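PDB 3OMB: extracellular solute-binding protein, family 1 from Bifidobacterium longum subsp. infantis ATCC 15697, which probably captures an extracellular solute, perhaps a carbohydrate, and hands it to an ABC transporter, and binds a magnesium ion. Local coordinates for residues Gly93-Ala105 / Ala352-Ala366. Residues are numbered along the deposited sequence; the frame is centred on the assembly and turned at random. Where two conformers were deposited one is given.
Sequences GDIADVNLNGYGA and AGLSISSHAANKDAA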
ATOM      1  N   GLY A  93     -27.861 -10.456   2.118  1.00 58.37           N
ATOM      2  CA  GLY A  93     -28.578  -9.677   1.108  1.00 56.98           C
ATOM      3  C   GLY A  93     -28.945  -8.263   1.540  1.00 55.52           C
ATOM      4  O   GLY A  93     -29.577  -7.527   0.779  1.00 55.78           O
ATOM      5  N   ASP A  94     -28.543  -7.883   2.754  1.00 53.75           N
ATOM      6  CA  ASP A  94     -28.938  -6.605   3.355  1.00 51.86           C
ATOM      7  C   ASP A  94     -27.724  -5.722   3.595  1.00 49.18           C
ATOM      8  O   ASP A  94     -27.014  -5.884   4.587  1.00 49.16           O
ATOM      9  CB  ASP A  94     -29.675  -6.831   4.681  1.00 52.80           C
ATOM     10  CG  ASP A  94     -31.056  -7.442   4.492  1.00 55.31           C
ATOM     11  OD1 ASP A  94     -31.860  -6.873   3.711  1.00 57.87           O
ATOM     12  OD2 ASP A  94     -31.345  -8.484   5.140  1.00 57.43           O
ATOM     13  N   ILE A  95     -27.482  -4.791   2.683  1.00 45.83           N
ATOM     14  CA  ILE A  95     -26.311  -3.938   2.786  1.00 42.55           C
ATOM     15  C   ILE A  95     -26.710  -2.486   3.088  1.00 40.02           C
ATOM     16  O   ILE A  95     -27.871  -2.100   2.894  1.00 39.53           O
ATOM     17  CB  ILE A  95     -25.428  -4.040   1.524  1.00 42.73           C
ATOM     18  CG1 ILE A  95     -26.191  -3.582   0.288  1.00 42.42           C
ATOM     19  CG2 ILE A  95     -24.908  -5.481   1.341  1.00 43.13           C
ATOM     20  CD1 ILE A  95     -25.272  -3.191  -0.845  1.00 43.95           C
ATOM     21  N   ALA A  96     -25.761  -1.692   3.581  1.00 36.72           N
ATOM     22  CA  ALA A  96     -26.041  -0.287   3.861  1.00 33.72           C
ATOM     23  C   ALA A  96     -26.262   0.457   2.543  1.00 31.71           C
ATOM     24  O   ALA A  96     -25.775   0.020   1.497  1.00 31.27           O
ATOM     25  CB  ALA A  96     -24.909   0.325   4.647  1.00 33.29           C
ATOM     26  N   ASP A  97     -26.990   1.566   2.583  1.00 29.61           N
ATOM     27  CA  ASP A  97     -27.203   2.388   1.384  1.00 28.72           C
ATOM     28  C   ASP A  97     -25.897   2.844   0.736  1.00 27.01           C
ATOM     29  O   ASP A  97     -25.726   2.738  -0.471  1.00 26.04           O
ATOM     30  CB  ASP A  97     -28.037   3.633   1.704  1.00 29.36           C
ATOM     31  CG  ASP A  97     -29.437   3.305   2.196  1.00 31.60           C
ATOM     32  OD1 ASP A  97     -29.941   2.197   1.879  1.00 33.85           O
ATOM     33  OD2 ASP A  97     -30.029   4.173   2.900  1.00 33.27           O
ATOM     34  N   VAL A  98     -25.010   3.394   1.560  1.00 25.80           N
ATOM     35  CA  VAL A  98     -23.712   3.868   1.128  1.00 24.67           C
ATOM     36  C   VAL A  98     -22.670   3.063   1.905  1.00 24.54           C
ATOM     37  O   VAL A  98     -22.823   2.827   3.103  1.00 24.29           O
ATOM     38  CB  VAL A  98     -23.545   5.391   1.386  1.00 24.65           C
ATOM     39  CG1 VAL A  98     -22.106   5.887   1.032  1.00 23.16           C
ATOM     40  CG2 VAL A  98     -24.614   6.195   0.627  1.00 24.06           C
ATOM     41  N   ASN A  99     -21.614   2.642   1.216  1.00 24.38           N
ATOM     42  CA  ASN A  99     -20.614   1.786   1.828  1.00 24.40           C
ATOM     43  C   ASN A  99     -19.228   2.333   1.557  1.00 24.72           C
ATOM     44  O   ASN A  99     -18.830   2.498   0.397  1.00 24.46           O
ATOM     45  CB  ASN A  99     -20.745   0.369   1.289  1.00 24.60           C
ATOM     46  CG  ASN A  99     -22.104  -0.214   1.543  1.00 24.70           C
ATOM     47  OD1 ASN A  99     -22.335  -0.793   2.585  1.00 26.78           O
ATOM     48  ND2 ASN A  99     -23.024  -0.033   0.605  1.00 23.71           N
ATOM     49  N   LEU A 100     -18.508   2.616   2.640  1.00 24.53           N
ATOM     50  CA  LEU A 100     -17.170   3.185   2.566  1.00 24.47           C
ATOM     51  C   LEU A 100     -16.125   2.128   2.904  1.00 24.38           C
ATOM     52  O   LEU A 100     -16.060   1.650   4.034  1.00 24.05           O
ATOM     53  CB  LEU A 100     -17.037   4.418   3.488  1.00 23.95           C
ATOM     54  CG  LEU A 100     -18.139   5.488   3.386  1.00 24.78           C
ATOM     55  CD1 LEU A 100     -17.790   6.690   4.247  1.00 23.21           C
ATOM     56  CD2 LEU A 100     -18.417   5.935   1.941  1.00 24.07           C
ATOM     57  N   ASN A 101     -15.317   1.773   1.909  1.00 25.02           N
ATOM     58  CA  ASN A 101     -14.318   0.721   2.022  1.00 26.28           C
ATOM     59  C   ASN A 101     -14.931  -0.574   2.528  1.00 27.13           C
ATOM     60  O   ASN A 101     -14.333  -1.271   3.338  1.00 27.92           O
ATOM     61  CB  ASN A 101     -13.141   1.140   2.910  1.00 26.35           C
ATOM     62  CG  ASN A 101     -12.201   2.106   2.217  1.00 27.06           C
ATOM     63  OD1 ASN A 101     -11.608   1.784   1.196  1.00 29.02           O
ATOM     64  ND2 ASN A 101     -12.045   3.288   2.788  1.00 28.23           N
ATOM     65  N   GLY A 102     -16.140  -0.867   2.066  1.00 27.75           N
ATOM     66  CA  GLY A 102     -16.822  -2.104   2.442  1.00 29.18           C
ATOM     67  C   GLY A 102     -16.590  -3.216   1.445  1.00 29.53           C
ATOM     68  O   GLY A 102     -16.248  -4.324   1.830  1.00 30.39           O
ATOM     69  N   TYR A 103     -16.738  -2.895   0.164  1.00 29.92           N
ATOM     70  CA  TYR A 103     -16.810  -3.889  -0.904  1.00 30.84           C
ATOM     71  C   TYR A 103     -15.968  -3.511  -2.091  1.00 31.21           C
ATOM     72  O   TYR A 103     -15.674  -2.349  -2.306  1.00 31.68           O
ATOM     73  CB  TYR A 103     -18.257  -3.999  -1.377  1.00 30.94           C
ATOM     74  CG  TYR A 103     -19.201  -4.293  -0.250  1.00 30.91           C
ATOM     75  CD1 TYR A 103     -19.264  -5.563   0.306  1.00 31.15           C
ATOM     76  CD2 TYR A 103     -19.999  -3.288   0.289  1.00 30.22           C
ATOM     77  CE1 TYR A 103     -20.106  -5.829   1.373  1.00 32.80           C
ATOM     78  CE2 TYR A 103     -20.860  -3.549   1.349  1.00 30.86           C
ATOM     79  CZ  TYR A 103     -20.914  -4.820   1.880  1.00 31.77           C
ATOM     80  OH  TYR A 103     -21.756  -5.090   2.925  1.00 32.48           O
ATOM     81  N   GLY A 104     -15.587  -4.502  -2.879  1.00 32.23           N
ATOM     82  CA  GLY A 104     -14.963  -4.234  -4.167  1.00 32.19           C
ATOM     83  C   GLY A 104     -15.959  -4.553  -5.259  1.00 32.77           C
ATOM     84  O   GLY A 104     -16.964  -5.215  -5.008  1.00 32.97           O
ATOM     85  N   ALA A 105     -15.655  -4.113  -6.475  1.00 32.98           N
ATOM     86  CA  ALA A 105     -16.552  -4.254  -7.627  1.00 33.45           C
ATOM     87  C   ALA A 105     -16.888  -5.689  -8.036  1.00 34.18           C
ATOM     88  O   ALA A 105     -17.986  -5.931  -8.542  1.00 35.20           O
ATOM     89  CB  ALA A 105     -15.985  -3.499  -8.818  1.00 33.38           C
ATOM     90  N   ALA A 352     -11.797   0.739  -4.729  1.00 26.65           N
ATOM     91  CA  ALA A 352     -12.926   0.252  -3.933  1.00 26.32           C
ATOM     92  C   ALA A 352     -13.258   1.042  -2.665  1.00 25.72           C
ATOM     93  O   ALA A 352     -13.422   0.476  -1.587  1.00 26.33           O
ATOM     94  CB  ALA A 352     -12.729  -1.253  -3.606  1.00 26.95           C
ATOM     95  N   GLY A 353     -13.373   2.349  -2.795  1.00 24.48           N
ATOM     96  CA  GLY A 353     -13.730   3.178  -1.661  1.00 24.02           C
ATOM     97  C   GLY A 353     -15.233   3.328  -1.491  1.00 23.76           C
ATOM     98  O   GLY A 353     -15.745   3.105  -0.394  1.00 23.75           O
ATOM     99  N   LEU A 354     -15.942   3.708  -2.557  1.00 23.14           N
ATOM    100  CA  LEU A 354     -17.382   3.918  -2.465  1.00 23.61           C
ATOM    101  C   LEU A 354     -18.244   2.971  -3.295  1.00 24.04           C
ATOM    102  O   LEU A 354     -18.011   2.808  -4.488  1.00 24.45           O
ATOM    103  CB  LEU A 354     -17.740   5.369  -2.803  1.00 24.06           C
ATOM    104  CG  LEU A 354     -19.173   5.733  -2.371  1.00 23.71           C
ATOM    105  CD1 LEU A 354     -19.218   6.916  -1.457  1.00 23.24           C
ATOM    106  CD2 LEU A 354     -20.015   5.955  -3.607  1.00 25.12           C
ATOM    107  N   SER A 355     -19.237   2.359  -2.647  0.50 24.63           N
ATOM    108  CA  SER A 355     -20.267   1.570  -3.330  0.50 25.15           C
ATOM    109  C   SER A 355     -21.665   1.868  -2.765  0.50 25.57           C
ATOM    110  O   SER A 355     -21.834   2.119  -1.567  0.50 25.58           O
ATOM    111  CB  SER A 355     -19.952   0.067  -3.270  0.50 25.43           C
ATOM    112  OG  SER A 355     -19.690  -0.375  -1.947  0.50 25.85           O
ATOM    113  N   ILE A 356     -22.663   1.866  -3.640  1.00 25.54           N
ATOM    114  CA  ILE A 356     -24.015   2.207  -3.237  1.00 26.51           C
ATOM    115  C   ILE A 356     -24.935   1.049  -3.512  1.00 27.94           C
ATOM    116  O   ILE A 356     -24.866   0.432  -4.583  1.00 27.41           O
ATOM    117  CB  ILE A 356     -24.505   3.525  -3.898  1.00 26.61           C
ATOM    118  CG1 ILE A 356     -23.789   4.714  -3.246  1.00 27.17           C
ATOM    119  CG2 ILE A 356     -26.027   3.713  -3.746  1.00 25.86           C
ATOM    120  CD1 ILE A 356     -23.869   6.008  -4.024  1.00 29.61           C
ATOM    121  N   SER A 357     -25.780   0.747  -2.528  1.00 29.71           N
ATOM    122  CA  SER A 357     -26.793  -0.288  -2.659  1.00 32.41           C
ATOM    123  C   SER A 357     -27.732   0.041  -3.814  1.00 33.74           C
ATOM    124  O   SER A 357     -28.236   1.159  -3.912  1.00 33.45           O
ATOM    125  CB  SER A 357     -27.594  -0.377  -1.363  1.00 32.92           C
ATOM    126  OG  SER A 357     -28.657  -1.305  -1.486  1.00 34.67           O
ATOM    127  N   SER A 358     -27.970  -0.919  -4.699  1.00 36.02           N
ATOM    128  CA  SER A 358     -29.026  -0.724  -5.704  1.00 37.95           C
ATOM    129  C   SER A 358     -30.417  -0.586  -5.037  1.00 39.21           C
ATOM    130  O   SER A 358     -31.302   0.085  -5.575  1.00 39.25           O
ATOM    131  CB  SER A 358     -29.000  -1.818  -6.779  1.00 38.12           C
ATOM    132  OG  SER A 358     -29.514  -3.037  -6.271  1.00 38.33           O
ATOM    133  N   HIS A 359     -30.569  -1.165  -3.841  1.00 40.45           N
ATOM    134  CA  HIS A 359     -31.827  -1.113  -3.079  1.00 42.15           C
ATOM    135  C   HIS A 359     -31.915   0.066  -2.087  1.00 42.18           C
ATOM    136  O   HIS A 359     -32.753   0.050  -1.185  1.00 41.97           O
ATOM    137  CB  HIS A 359     -32.054  -2.426  -2.310  1.00 42.77           C
ATOM    138  CG  HIS A 359     -32.484  -3.574  -3.170  1.00 45.58           C
ATOM    139  ND1 HIS A 359     -31.630  -4.216  -4.044  1.00 46.76           N
ATOM    140  CD2 HIS A 359     -33.675  -4.218  -3.265  1.00 48.16           C
ATOM    141  CE1 HIS A 359     -32.277  -5.194  -4.656  1.00 48.85           C
ATOM    142  NE2 HIS A 359     -33.520  -5.219  -4.200  1.00 50.18           N
ATOM    143  N   ALA A 360     -31.058   1.077  -2.249  1.00 41.79           N
ATOM    144  CA  ALA A 360     -31.077   2.229  -1.361  1.00 41.98           C
ATOM    145  C   ALA A 360     -32.506   2.784  -1.258  1.00 42.53           C
ATOM    146  O   ALA A 360     -33.151   3.050  -2.270  1.00 42.57           O
ATOM    147  CB  ALA A 360     -30.109   3.300  -1.842  1.00 41.37           C
ATOM    148  N   ALA A 361     -32.995   2.925  -0.033  1.00 42.74           N
ATOM    149  CA  ALA A 361     -34.331   3.486   0.202  1.00 43.69           C
ATOM    150  C   ALA A 361     -34.502   4.852  -0.472  1.00 43.68           C
ATOM    151  O   ALA A 361     -35.461   5.074  -1.201  1.00 43.77           O
ATOM    152  CB  ALA A 361     -34.606   3.586   1.700  1.00 43.79           C
ATOM    153  N   ASN A 362     -33.547   5.744  -0.229  1.00 43.30           N
ATOM    154  CA  ASN A 362     -33.520   7.065  -0.832  1.00 43.33           C
ATOM    155  C   ASN A 362     -32.296   7.215  -1.766  1.00 42.63           C
ATOM    156  O   ASN A 362     -31.258   7.742  -1.361  1.00 41.57           O
ATOM    157  CB  ASN A 362     -33.485   8.125   0.272  1.00 43.65           C
ATOM    158  CG  ASN A 362     -34.605   7.947   1.296  1.00 45.78           C
ATOM    159  OD1 ASN A 362     -35.778   8.174   0.988  1.00 47.85           O
ATOM    160  ND2 ASN A 362     -34.245   7.551   2.523  1.00 46.51           N
ATOM    161  N   LYS A 363     -32.428   6.756  -3.012  1.00 42.38           N
ATOM    162  CA  LYS A 363     -31.287   6.727  -3.940  1.00 42.10           C
ATOM    163  C   LYS A 363     -30.665   8.108  -4.249  1.00 40.99           C
ATOM    164  O   LYS A 363     -29.436   8.249  -4.234  1.00 40.03           O
ATOM    165  CB  LYS A 363     -31.636   5.979  -5.230  1.00 42.93           C
ATOM    166  CG  LYS A 363     -30.427   5.567  -6.024  1.00 44.59           C
ATOM    167  CD  LYS A 363     -30.799   4.502  -7.031  1.00 49.57           C
ATOM    168  CE  LYS A 363     -30.275   4.875  -8.416  1.00 51.22           C
ATOM    169  NZ  LYS A 363     -30.941   4.076  -9.497  1.00 52.85           N
ATOM    170  N   ASP A 364     -31.498   9.110  -4.526  1.00 40.11           N
ATOM    171  CA  ASP A 364     -30.993  10.466  -4.761  1.00 39.37           C
ATOM    172  C   ASP A 364     -30.216  11.028  -3.563  1.00 37.44           C
ATOM    173  O   ASP A 364     -29.172  11.636  -3.740  1.00 36.37           O
ATOM    174  CB  ASP A 364     -32.112  11.425  -5.144  1.00 40.67           C
ATOM    175  CG  ASP A 364     -32.592  11.233  -6.587  1.00 43.70           C
ATOM    176  OD1 ASP A 364     -32.101  10.316  -7.298  1.00 45.28           O
ATOM    177  OD2 ASP A 364     -33.476  12.018  -7.009  1.00 47.17           O
ATOM    178  N   ALA A 365     -30.723  10.826  -2.348  1.00 35.93           N
ATOM    179  CA  ALA A 365     -29.971  11.257  -1.155  1.00 34.04           C
ATOM    180  C   ALA A 365     -28.629  10.511  -1.055  1.00 32.36           C
ATOM    181  O   ALA A 365     -27.607  11.114  -0.759  1.00 32.13           O
ATOM    182  CB  ALA A 365     -30.785  11.085   0.102  1.00 33.92           C
ATOM    183  N   ALA A 366     -28.630   9.210  -1.349  1.00 30.87           N
ATOM    184  CA  ALA A 366     -27.393   8.434  -1.330  1.00 29.22           C
ATOM    185  C   ALA A 366     -26.366   9.072  -2.259  1.00 28.08           C
ATOM    186  O   ALA A 366     -25.205   9.262  -1.863  1.00 26.56           O
ATOM    187  CB  ALA A 366     -27.650   6.978  -1.721  1.00 29.26           C
TER
HETATM  188  O   HOH W   1     -29.570  -0.574   1.138  1.00 36.11           O
HETATM  189  O   HOH W   2     -17.386   0.195  -0.278  1.00 32.59           O
HETATM  190  O   HOH W   3     -13.287  -2.317  -0.612  1.00 35.58           O
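Asn99 and Ser355 form a hydrogen-bonded antiparallel pair where strand 98-100 meets strand 352-356. Asn99 N donates to Ser355 O (2.8 Å) and Ser355 N returns the bond to Asn99 O. The ladder continues through Ser357 N to Asp97 O and, nearly straight at 173°, Asn101 N to Gly353 O. Away from this ladder, strand 352-356 also pairs with Ile152, opposite which Gly353 and Leu354 make a classic beta bulge.

Asn99 suits its buried place because its amide binds backbone. With CG beside the backbone N (chi1 -59°), ND2 reaches Ala96 O (2.9 Å) and, from above the carbonyl plane, Ser355 O (3.3 Å), which thus accepts two protons from one residue. An alanine here would probably leave Ala96 O without this donor and the preceding loop freer to shift.

One water joins Asn99 O and Gly102 N; a second links Ile95 O, Asp97 OD1 and Ser357 OG.

The other sheet face is aliphatic: Leu354 CD1 meets Leu100 CD2 (3.6 Å), the two leucines side by side, and Val98 CG1, while Val98 CG2 touches Ala366 CB (3.9 Å) of helix 363-373, which packs over this face.

The backbone bonds thus fix the register; the Asn99 amide satisfies buried carbonyls on one face, and hydrocarbon packing on the other probably holds the late-sequence strand and its helix against 98-100.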